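Local coordinates for pectinesterase A (Erwinia chrysanthemi, PDB 2NTP) that hydrolyses the methyl esters of pectin's galacturonosyl residues, releasing methanol and leaving free galacturonate units, in the first step of plant-tissue maceration and soft rot, at the ADA/M8C site. Sequence-based numbering; all coordinates share one arbitrary frame.

The ADA/M8C site. Residues 84-86, 129, 153-154, 157, 174-175, 195, 206, 243, 245, 247-248, 255, 282. With ADA (alpha-D-galactopyranuronic acid), chain B; ADA (alpha-D-galactopyranuronic acid), chain C; ADA (alpha-D-galactopyranuronic acid), chain D; ADA (alpha-D-galactopyranuronic acid), chain E; ADA (alpha-D-galactopyranuronic acid), chain F; M8C (methyl alpha-D-galactopyranuronate), chain G.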
ATOM      1  N   GLY A  84     -13.857   5.332  -7.690  1.00 11.41           N
ATOM      2  CA  GLY A  84     -12.546   5.229  -8.321  1.00 10.20           C
ATOM      3  C   GLY A  84     -11.509   4.716  -7.340  1.00  9.56           C
ATOM      4  O   GLY A  84     -11.789   4.596  -6.148  1.00  8.87           O
ATOM      5  N   THR A  85     -10.307   4.437  -7.837  1.00  8.89           N
ATOM      6  CA  THR A  85      -9.252   3.819  -7.019  1.00  8.51           C
ATOM      7  C   THR A  85      -8.788   4.713  -5.863  1.00  8.32           C
ATOM      8  O   THR A  85      -8.857   4.304  -4.695  1.00  7.35           O
ATOM      9  CB  THR A  85      -8.068   3.349  -7.884  1.00  8.39           C
ATOM     10  OG1 THR A  85      -8.538   2.384  -8.834  1.00  8.98           O
ATOM     11  CG2 THR A  85      -6.979   2.702  -7.028  1.00  8.82           C
ATOM     12  N   ALA A  86      -8.338   5.928  -6.181  1.00  8.38           N
ATOM     13  CA  ALA A  86      -8.002   6.900  -5.142  1.00  8.65           C
ATOM     14  C   ALA A  86      -9.171   7.078  -4.160  1.00  8.79           C
ATOM     15  O   ALA A  86      -8.992   6.991  -2.937  1.00  8.96           O
ATOM     16  CB  ALA A  86      -7.587   8.238  -5.761  1.00  8.83           C
ATOM     17  N   GLN A 129     -10.467  -2.673  -7.470  1.00  7.65           N
ATOM     18  CA  GLN A 129      -9.479  -2.065  -6.582  1.00  7.76           C
ATOM     19  C   GLN A 129     -10.181  -1.523  -5.342  1.00  6.86           C
ATOM     20  O   GLN A 129     -11.285  -0.988  -5.422  1.00  6.64           O
ATOM     21  CB  GLN A 129      -8.612  -1.003  -7.277  1.00  8.36           C
ATOM     22  CG  GLN A 129      -9.267  -0.139  -8.323  1.00 12.13           C
ATOM     23  CD  GLN A 129      -9.536  -0.845  -9.643  1.00 11.31           C
ATOM     24  OE1 GLN A 129     -10.659  -1.183  -9.917  1.00 12.76           O
ATOM     25  NE2 GLN A 129      -8.506  -1.049 -10.466  1.00 14.78           N
ATOM     26  N   GLN A 153      -7.000  -6.269  -3.906  1.00  4.96           N
ATOM     27  CA  GLN A 153      -6.420  -5.479  -4.990  1.00  5.62           C
ATOM     28  C   GLN A 153      -6.126  -4.055  -4.529  1.00  5.06           C
ATOM     29  O   GLN A 153      -7.014  -3.372  -4.002  1.00  5.03           O
ATOM     30  CB  GLN A 153      -7.355  -5.472  -6.199  1.00  5.28           C
ATOM     31  CG  GLN A 153      -6.760  -4.801  -7.448  1.00  6.64           C
ATOM     32  CD  GLN A 153      -7.573  -5.077  -8.703  1.00  7.31           C
ATOM     33  OE1 GLN A 153      -8.578  -5.779  -8.662  1.00  9.65           O
ATOM     34  NE2 GLN A 153      -7.127  -4.533  -9.828  1.00  9.03           N
ATOM     35  N   ASP A 154      -4.881  -3.612  -4.730  1.00  5.01           N
ATOM     36  CA  ASP A 154      -4.495  -2.209  -4.485  1.00  5.16           C
ATOM     37  C   ASP A 154      -4.544  -1.786  -3.000  1.00  5.06           C
ATOM     38  O   ASP A 154      -4.898  -0.651  -2.664  1.00  4.92           O
ATOM     39  CB  ASP A 154      -5.352  -1.250  -5.350  1.00  5.23           C
ATOM     40  CG  ASP A 154      -4.912  -1.208  -6.811  1.00  6.74           C
ATOM     41  OD1 ASP A 154      -4.176  -2.115  -7.253  1.00  9.14           O
ATOM     42  OD2 ASP A 154      -5.303  -0.260  -7.527  1.00  7.06           O
ATOM     43  N   TYR A 157      -1.574   2.368  -1.537  1.00  5.82           N
ATOM     44  CA  TYR A 157      -1.341   3.313  -2.628  1.00  6.48           C
ATOM     45  C   TYR A 157      -0.382   4.366  -2.083  1.00  6.92           C
ATOM     46  O   TYR A 157      -0.775   5.201  -1.275  1.00  6.97           O
ATOM     47  CB  TYR A 157      -2.679   3.960  -3.024  1.00  7.02           C
ATOM     48  CG  TYR A 157      -2.720   4.748  -4.333  1.00  7.23           C
ATOM     49  CD1 TYR A 157      -1.559   5.061  -5.047  1.00  7.96           C
ATOM     50  CD2 TYR A 157      -3.943   5.193  -4.846  1.00  8.39           C
ATOM     51  CE1 TYR A 157      -1.619   5.795  -6.244  1.00  8.19           C
ATOM     52  CE2 TYR A 157      -4.011   5.927  -6.030  1.00  9.17           C
ATOM     53  CZ  TYR A 157      -2.854   6.217  -6.725  1.00  9.15           C
ATOM     54  OH  TYR A 157      -2.934   6.942  -7.896  1.00 10.40           O
ATOM     55  N   VAL A 174      -3.475  -8.345  -6.125  1.00  4.51           N
ATOM     56  CA  VAL A 174      -2.972  -7.666  -7.321  1.00  4.94           C
ATOM     57  C   VAL A 174      -2.481  -6.261  -6.988  1.00  4.97           C
ATOM     58  O   VAL A 174      -3.255  -5.425  -6.517  1.00  4.92           O
ATOM     59  CB  VAL A 174      -4.069  -7.594  -8.422  1.00  4.94           C
ATOM     60  CG1 VAL A 174      -3.674  -6.619  -9.543  1.00  5.82           C
ATOM     61  CG2 VAL A 174      -4.360  -8.984  -8.984  1.00  5.93           C
ATOM     62  N   ASP A 175      -1.192  -6.013  -7.239  1.00  5.29           N
ATOM     63  CA  ASP A 175      -0.604  -4.679  -7.114  1.00  5.35           C
ATOM     64  C   ASP A 175      -0.840  -4.093  -5.723  1.00  5.33           C
ATOM     65  O   ASP A 175      -1.252  -2.936  -5.598  1.00  5.64           O
ATOM     66  CB  ASP A 175      -1.166  -3.729  -8.198  1.00  5.53           C
ATOM     67  CG  ASP A 175      -0.898  -4.216  -9.622  1.00  5.97           C
ATOM     68  OD1 ASP A 175      -0.166  -5.202  -9.802  1.00  6.01           O
ATOM     69  OD2 ASP A 175      -1.426  -3.596 -10.577  1.00  7.12           O
ATOM     70  N   ARG A 195      -6.366 -16.797  -4.115  1.00  7.90           N
ATOM     71  CA  ARG A 195      -7.346 -16.396  -5.125  1.00  8.57           C
ATOM     72  C   ARG A 195      -8.189 -17.591  -5.551  1.00  8.81           C
ATOM     73  O   ARG A 195      -7.734 -18.417  -6.343  1.00  8.80           O
ATOM     74  CB  ARG A 195      -6.648 -15.839  -6.373  1.00  8.68           C
ATOM     75  CG  ARG A 195      -5.933 -14.499  -6.200  1.00  9.71           C
ATOM     76  CD  ARG A 195      -6.888 -13.306  -6.267  1.00 10.05           C
ATOM     77  NE  ARG A 195      -7.685 -13.208  -7.493  1.00  9.91           N
ATOM     78  CZ  ARG A 195      -7.302 -12.587  -8.611  1.00 10.03           C
ATOM     79  NH1 ARG A 195      -6.098 -12.038  -8.706  1.00  9.29           N
ATOM     80  NH2 ARG A 195      -8.121 -12.539  -9.660  1.00  9.77           N
ATOM     81  N   TYR A 206       0.510  -9.732  -7.762  1.00  6.64           N
ATOM     82  CA  TYR A 206       1.803  -9.045  -7.853  1.00  6.46           C
ATOM     83  C   TYR A 206       1.952  -8.207  -6.594  1.00  6.16           C
ATOM     84  O   TYR A 206       1.050  -7.442  -6.234  1.00  5.41           O
ATOM     85  CB  TYR A 206       1.869  -8.139  -9.099  1.00  6.89           C
ATOM     86  CG  TYR A 206       1.263  -8.775 -10.332  1.00  7.19           C
ATOM     87  CD1 TYR A 206      -0.099  -8.642 -10.602  1.00  8.71           C
ATOM     88  CD2 TYR A 206       2.039  -9.543 -11.204  1.00  8.03           C
ATOM     89  CE1 TYR A 206      -0.676  -9.246 -11.713  1.00  8.85           C
ATOM     90  CE2 TYR A 206       1.465 -10.155 -12.330  1.00  8.61           C
ATOM     91  CZ  TYR A 206       0.104  -9.989 -12.571  1.00  9.14           C
ATOM     92  OH  TYR A 206      -0.500 -10.579 -13.658  1.00 10.99           O
ATOM     93  N   ARG A 243       5.263  -5.624 -11.253  1.00  6.18           N
ATOM     94  CA  ARG A 243       5.067  -5.334 -12.674  1.00  6.00           C
ATOM     95  C   ARG A 243       5.025  -3.806 -12.841  1.00  6.27           C
ATOM     96  O   ARG A 243       4.680  -3.092 -11.897  1.00  6.22           O
ATOM     97  CB  ARG A 243       3.813  -6.027 -13.224  1.00  6.19           C
ATOM     98  CG  ARG A 243       2.503  -5.667 -12.529  1.00  6.27           C
ATOM     99  CD  ARG A 243       1.322  -6.401 -13.165  1.00  5.72           C
ATOM    100  NE  ARG A 243       0.051  -5.933 -12.618  1.00  5.94           N
ATOM    101  CZ  ARG A 243      -1.140  -6.140 -13.180  1.00  6.97           C
ATOM    102  NH1 ARG A 243      -1.240  -6.818 -14.319  1.00  7.01           N
ATOM    103  NH2 ARG A 243      -2.234  -5.665 -12.602  1.00  7.37           N
ATOM    104  N   TRP A 245       3.810  -0.317 -13.460  1.00  6.74           N
ATOM    105  CA  TRP A 245       2.603   0.478 -13.651  1.00  6.67           C
ATOM    106  C   TRP A 245       2.926   1.820 -14.292  1.00  6.84           C
ATOM    107  O   TRP A 245       3.652   2.637 -13.723  1.00  6.80           O
ATOM    108  CB  TRP A 245       1.855   0.677 -12.328  1.00  6.63           C
ATOM    109  CG  TRP A 245       0.556   1.411 -12.488  1.00  6.61           C
ATOM    110  CD1 TRP A 245      -0.342   1.278 -13.513  1.00  6.53           C
ATOM    111  CD2 TRP A 245      -0.004   2.373 -11.584  1.00  6.96           C
ATOM    112  NE1 TRP A 245      -1.417   2.111 -13.311  1.00  6.53           N
ATOM    113  CE2 TRP A 245      -1.235   2.798 -12.138  1.00  6.78           C
ATOM    114  CE3 TRP A 245       0.421   2.930 -10.368  1.00  6.93           C
ATOM    115  CZ2 TRP A 245      -2.056   3.747 -11.510  1.00  6.96           C
ATOM    116  CZ3 TRP A 245      -0.388   3.881  -9.745  1.00  7.20           C
ATOM    117  CH2 TRP A 245      -1.619   4.277 -10.319  1.00  6.75           C
ATOM    118  N   PRO A 247       0.793   4.768 -15.173  1.00  7.50           N
ATOM    119  CA  PRO A 247      -0.579   5.221 -14.955  1.00  7.87           C
ATOM    120  C   PRO A 247      -1.122   6.007 -16.135  1.00  8.08           C
ATOM    121  O   PRO A 247      -0.378   6.750 -16.779  1.00  8.34           O
ATOM    122  CB  PRO A 247      -0.462   6.136 -13.729  1.00  7.82           C
ATOM    123  CG  PRO A 247       0.780   5.723 -13.054  1.00  7.95           C
ATOM    124  CD  PRO A 247       1.710   5.348 -14.175  1.00  7.61           C
ATOM    125  N   THR A 248      -2.406   5.808 -16.425  1.00  8.49           N
ATOM    126  CA  THR A 248      -3.106   6.678 -17.364  1.00  9.21           C
ATOM    127  C   THR A 248      -2.991   8.094 -16.814  1.00  9.39           C
ATOM    128  O   THR A 248      -3.335   8.356 -15.649  1.00  9.41           O
ATOM    129  CB  THR A 248      -4.569   6.262 -17.528  1.00  9.32           C
ATOM    130  OG1 THR A 248      -4.625   4.903 -17.974  1.00  9.95           O
ATOM    131  CG2 THR A 248      -5.281   7.157 -18.538  1.00  9.94           C
ATOM    132  N   ARG A 255      -4.727  11.510 -23.124  1.00 10.71           N
ATOM    133  CA  ARG A 255      -4.686  10.766 -21.875  1.00 11.00           C
ATOM    134  C   ARG A 255      -4.316   9.303 -22.141  1.00 10.77           C
ATOM    135  O   ARG A 255      -5.066   8.572 -22.803  1.00 11.23           O
ATOM    136  CB  ARG A 255      -6.037  10.882 -21.176  1.00 11.52           C
ATOM    137  CG  ARG A 255      -6.065  10.280 -19.811  1.00 13.15           C
ATOM    138  CD  ARG A 255      -7.299  10.698 -19.054  1.00 16.08           C
ATOM    139  NE  ARG A 255      -7.429   9.919 -17.828  1.00 18.28           N
ATOM    140  CZ  ARG A 255      -6.766  10.162 -16.702  1.00 19.82           C
ATOM    141  NH1 ARG A 255      -5.912  11.178 -16.617  1.00 20.62           N
ATOM    142  NH2 ARG A 255      -6.961   9.379 -15.650  1.00 21.03           N
ATOM    143  N   MET A 282       3.346  -5.560 -17.678  1.00  8.94           N
ATOM    144  CA  MET A 282       2.035  -4.963 -17.469  1.00  9.09           C
ATOM    145  C   MET A 282       1.646  -4.149 -18.690  1.00  9.31           C
ATOM    146  O   MET A 282       2.505  -3.539 -19.332  1.00  9.70           O
ATOM    147  CB  MET A 282       2.044  -4.071 -16.226  1.00  8.91           C
ATOM    148  CG  MET A 282       0.663  -3.621 -15.764  1.00  9.04           C
ATOM    149  SD  MET A 282       0.748  -2.625 -14.270  1.00  9.30           S
ATOM    150  CE  MET A 282      -0.991  -2.337 -13.964  1.00  9.69           C
TER
HETATM  151  C1  ADA B   1      -5.937 -11.001 -16.995  1.00 36.55           C
HETATM  152  C2  ADA B   1      -4.648 -10.264 -16.604  1.00 36.27           C
HETATM  153  C3  ADA B   1      -4.186 -10.689 -15.210  1.00 35.23           C
HETATM  154  C4  ADA B   1      -5.309 -10.491 -14.191  1.00 34.34           C
HETATM  155  C5  ADA B   1      -6.598 -11.193 -14.647  1.00 35.27           C
HETATM  156  C6  ADA B   1      -7.732 -10.873 -13.709  1.00 36.51           C
HETATM  157  O1  ADA B   1      -5.683 -12.399 -17.207  1.00 37.24           O
HETATM  158  O2  ADA B   1      -3.614 -10.509 -17.568  1.00 37.13           O
HETATM  159  O3  ADA B   1      -3.026  -9.946 -14.812  1.00 36.03           O
HETATM  160  O4  ADA B   1      -5.533  -9.088 -13.969  1.00 28.50           O
HETATM  161  O5  ADA B   1      -6.954 -10.818 -15.992  1.00 36.31           O
HETATM  162  O6B ADA B   1      -8.478  -9.900 -13.967  1.00 37.08           O
HETATM  163  O6A ADA B   1      -7.890 -11.593 -12.694  1.00 36.72           O
HETATM  164  C1  ADA C   2      -5.096  -7.896 -13.283  1.00 17.95           C
HETATM  165  C2  ADA C   2      -6.192  -7.215 -12.462  1.00 15.07           C
HETATM  166  C3  ADA C   2      -7.147  -6.443 -13.369  1.00 14.54           C
HETATM  167  C4  ADA C   2      -6.387  -5.555 -14.361  1.00 13.74           C
HETATM  168  C5  ADA C   2      -5.288  -6.331 -15.084  1.00 15.04           C
HETATM  169  C6  ADA C   2      -4.491  -5.403 -15.960  1.00 15.36           C
HETATM  170  O2  ADA C   2      -6.929  -8.209 -11.749  1.00 15.31           O
HETATM  171  O3  ADA C   2      -8.042  -5.649 -12.578  1.00 13.06           O
HETATM  172  O4  ADA C   2      -5.777  -4.448 -13.689  1.00 13.17           O
HETATM  173  O5  ADA C   2      -4.429  -6.938 -14.111  1.00 14.74           O
HETATM  174  O6B ADA C   2      -3.245  -5.479 -15.931  1.00 15.63           O
HETATM  175  O6A ADA C   2      -5.101  -4.585 -16.685  1.00 15.90           O
HETATM  176  C1  ADA D   3      -6.422  -3.207 -13.336  1.00 13.01           C
HETATM  177  C2  ADA D   3      -6.188  -2.092 -14.351  1.00 12.40           C
HETATM  178  C3  ADA D   3      -4.725  -1.646 -14.305  1.00 12.91           C
HETATM  179  C4  ADA D   3      -4.328  -1.284 -12.871  1.00 12.20           C
HETATM  180  C5  ADA D   3      -4.585  -2.487 -11.961  1.00 12.63           C
HETATM  181  C6  ADA D   3      -4.233  -2.240 -10.516  1.00 13.13           C
HETATM  182  O2  ADA D   3      -6.537  -2.566 -15.657  1.00 13.31           O
HETATM  183  O3  ADA D   3      -4.527  -0.534 -15.188  1.00 13.63           O
HETATM  184  O4  ADA D   3      -5.137  -0.193 -12.417  1.00 11.38           O
HETATM  185  O5  ADA D   3      -5.982  -2.812 -12.034  1.00 11.86           O
HETATM  186  O6B ADA D   3      -3.149  -1.686 -10.201  1.00 14.32           O
HETATM  187  O6A ADA D   3      -5.064  -2.625  -9.669  1.00 13.96           O
HETATM  188  C1  ADA E   4      -4.506   1.017 -11.951  1.00 10.51           C
HETATM  189  C2  ADA E   4      -5.478   1.782 -11.044  1.00 11.35           C
HETATM  190  C3  ADA E   4      -6.676   2.256 -11.859  1.00 11.32           C
HETATM  191  C4  ADA E   4      -6.211   3.082 -13.059  1.00 11.38           C
HETATM  192  C5  ADA E   4      -5.237   2.259 -13.905  1.00 11.34           C
HETATM  193  C6  ADA E   4      -4.726   3.070 -15.059  1.00 11.47           C
HETATM  194  O2  ADA E   4      -5.937   0.947  -9.974  1.00 10.35           O
HETATM  195  O3  ADA E   4      -7.584   3.000 -11.038  1.00 11.47           O
HETATM  196  O4  ADA E   4      -5.552   4.279 -12.627  1.00 13.00           O
HETATM  197  O5  ADA E   4      -4.135   1.796 -13.102  1.00 10.50           O
HETATM  198  O6B ADA E   4      -3.490   3.246 -15.172  1.00 12.18           O
HETATM  199  O6A ADA E   4      -5.566   3.537 -15.866  1.00 11.59           O
HETATM  200  C1  ADA F   5      -6.054   5.571 -13.024  1.00 16.32           C
HETATM  201  C2  ADA F   5      -4.968   6.647 -12.963  1.00 16.69           C
HETATM  202  C3  ADA F   5      -4.547   6.916 -11.516  1.00 17.80           C
HETATM  203  C4  ADA F   5      -5.766   7.205 -10.633  1.00 18.88           C
HETATM  204  C5  ADA F   5      -6.783   6.073 -10.779  1.00 18.26           C
HETATM  205  C6  ADA F   5      -8.026   6.327  -9.969  1.00 18.91           C
HETATM  206  O2  ADA F   5      -3.846   6.197 -13.725  1.00 16.06           O
HETATM  207  O3  ADA F   5      -3.597   7.994 -11.461  1.00 18.22           O
HETATM  208  O4  ADA F   5      -6.399   8.431 -11.025  1.00 21.91           O
HETATM  209  O5  ADA F   5      -7.142   5.919 -12.161  1.00 17.16           O
HETATM  210  O6B ADA F   5      -7.914   6.738  -8.793  1.00 17.60           O
HETATM  211  O6A ADA F   5      -9.130   6.112 -10.508  1.00 20.30           O
HETATM  212  C1  M8C G   6      -7.052   9.539 -10.376  1.00 28.94           C
HETATM  213  C2  M8C G   6      -8.036  10.395 -11.180  1.00 30.44           C
HETATM  214  C3  M8C G   6      -7.290  11.259 -12.198  1.00 30.94           C
HETATM  215  O4  M8C G   6      -6.697  12.977 -10.603  1.00 30.94           O
HETATM  216  C5  M8C G   6      -5.234  11.060 -10.790  1.00 31.29           C
HETATM  217  C6  M8C G   6      -4.113  11.785 -10.102  1.00 32.40           C
HETATM  218  O6A M8C G   6      -3.171  12.239 -10.737  1.00 32.65           O
HETATM  219  O6B M8C G   6      -4.141  11.946  -8.655  1.00 32.86           O
HETATM  220  CH3 M8C G   6      -4.189  13.249  -8.074  1.00 33.26           C
HETATM  221  O5  M8C G   6      -6.005  10.343  -9.815  1.00 30.42           O
HETATM  222  C4  M8C G   6      -6.152  12.033 -11.532  1.00 31.17           C
HETATM  223  O3  M8C G   6      -8.197  12.170 -12.830  1.00 31.20           O
HETATM  224  O2  M8C G   6      -8.977   9.551 -11.855  1.00 30.73           O
HETATM  225  O   HOH W   1      -5.700 -11.109 -11.284  1.00 19.89           O
HETATM  226  O   HOH W   2      -1.141   7.817  -9.526  1.00 25.75           O
HETATM  227  O   HOH W   3     -10.608   3.798 -10.873  1.00 26.85           O
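The guanidinium of Arg243 is sandwiched: Tyr206 CE1 sits over the centre of one face, Met282 CE lies toward the rim of the other, and Asp175 and the chain C ADA meet its edges. Trp245 carries Pro247 CG over one face and turns its edge to the chain E ADA and to Tyr157 OH. The six-sugar oligosaccharide lies along the active-site cleft of this parallel beta-helix enzyme, with the chain D ADA at the catalytic aspartates.

Arg243 leaves the backbone in the crowded position (chi1 58°) and then runs extended. Side-on, NE and NH2 hold the nucleophile, Asp175; NE reaches the syn lone pair of OD1 at 2.9 Å, while NH2 meets OD2 from above the carboxylate plane. End-on, NH1 and NH2 both give to the ring oxygen O5 of the chain C sugar, so one guanidinium holds both the nucleophile and the bound oligosaccharide.

On the chain D carboxylate, O6B stands 2.6 Å from Asp175 OD2 and O6A 2.6 Å from OD1 of the proton donor, Asp154. Carboxylates this close would repel if all were ionised, so a proton is likely held here, perhaps between Asp154 and O6A; Arg243 may keep Asp175 charged. Gln153, the transition-state stabiliser, extends its NE2 in the amide plane to O6A at 2.8 Å, nearly straight (167° at H), and also to O3 of the chain C sugar.

Farther along, Thr85 OG1 touches both O2 and O3 of the chain E sugar, and that O2 donates to the syn lone pair of Asp154 OD2. The outermost chain B and M8C units are poorly ordered. Ala86 N points almost straight at the chain F carboxylate oxygen O6B, 2.8 Å away.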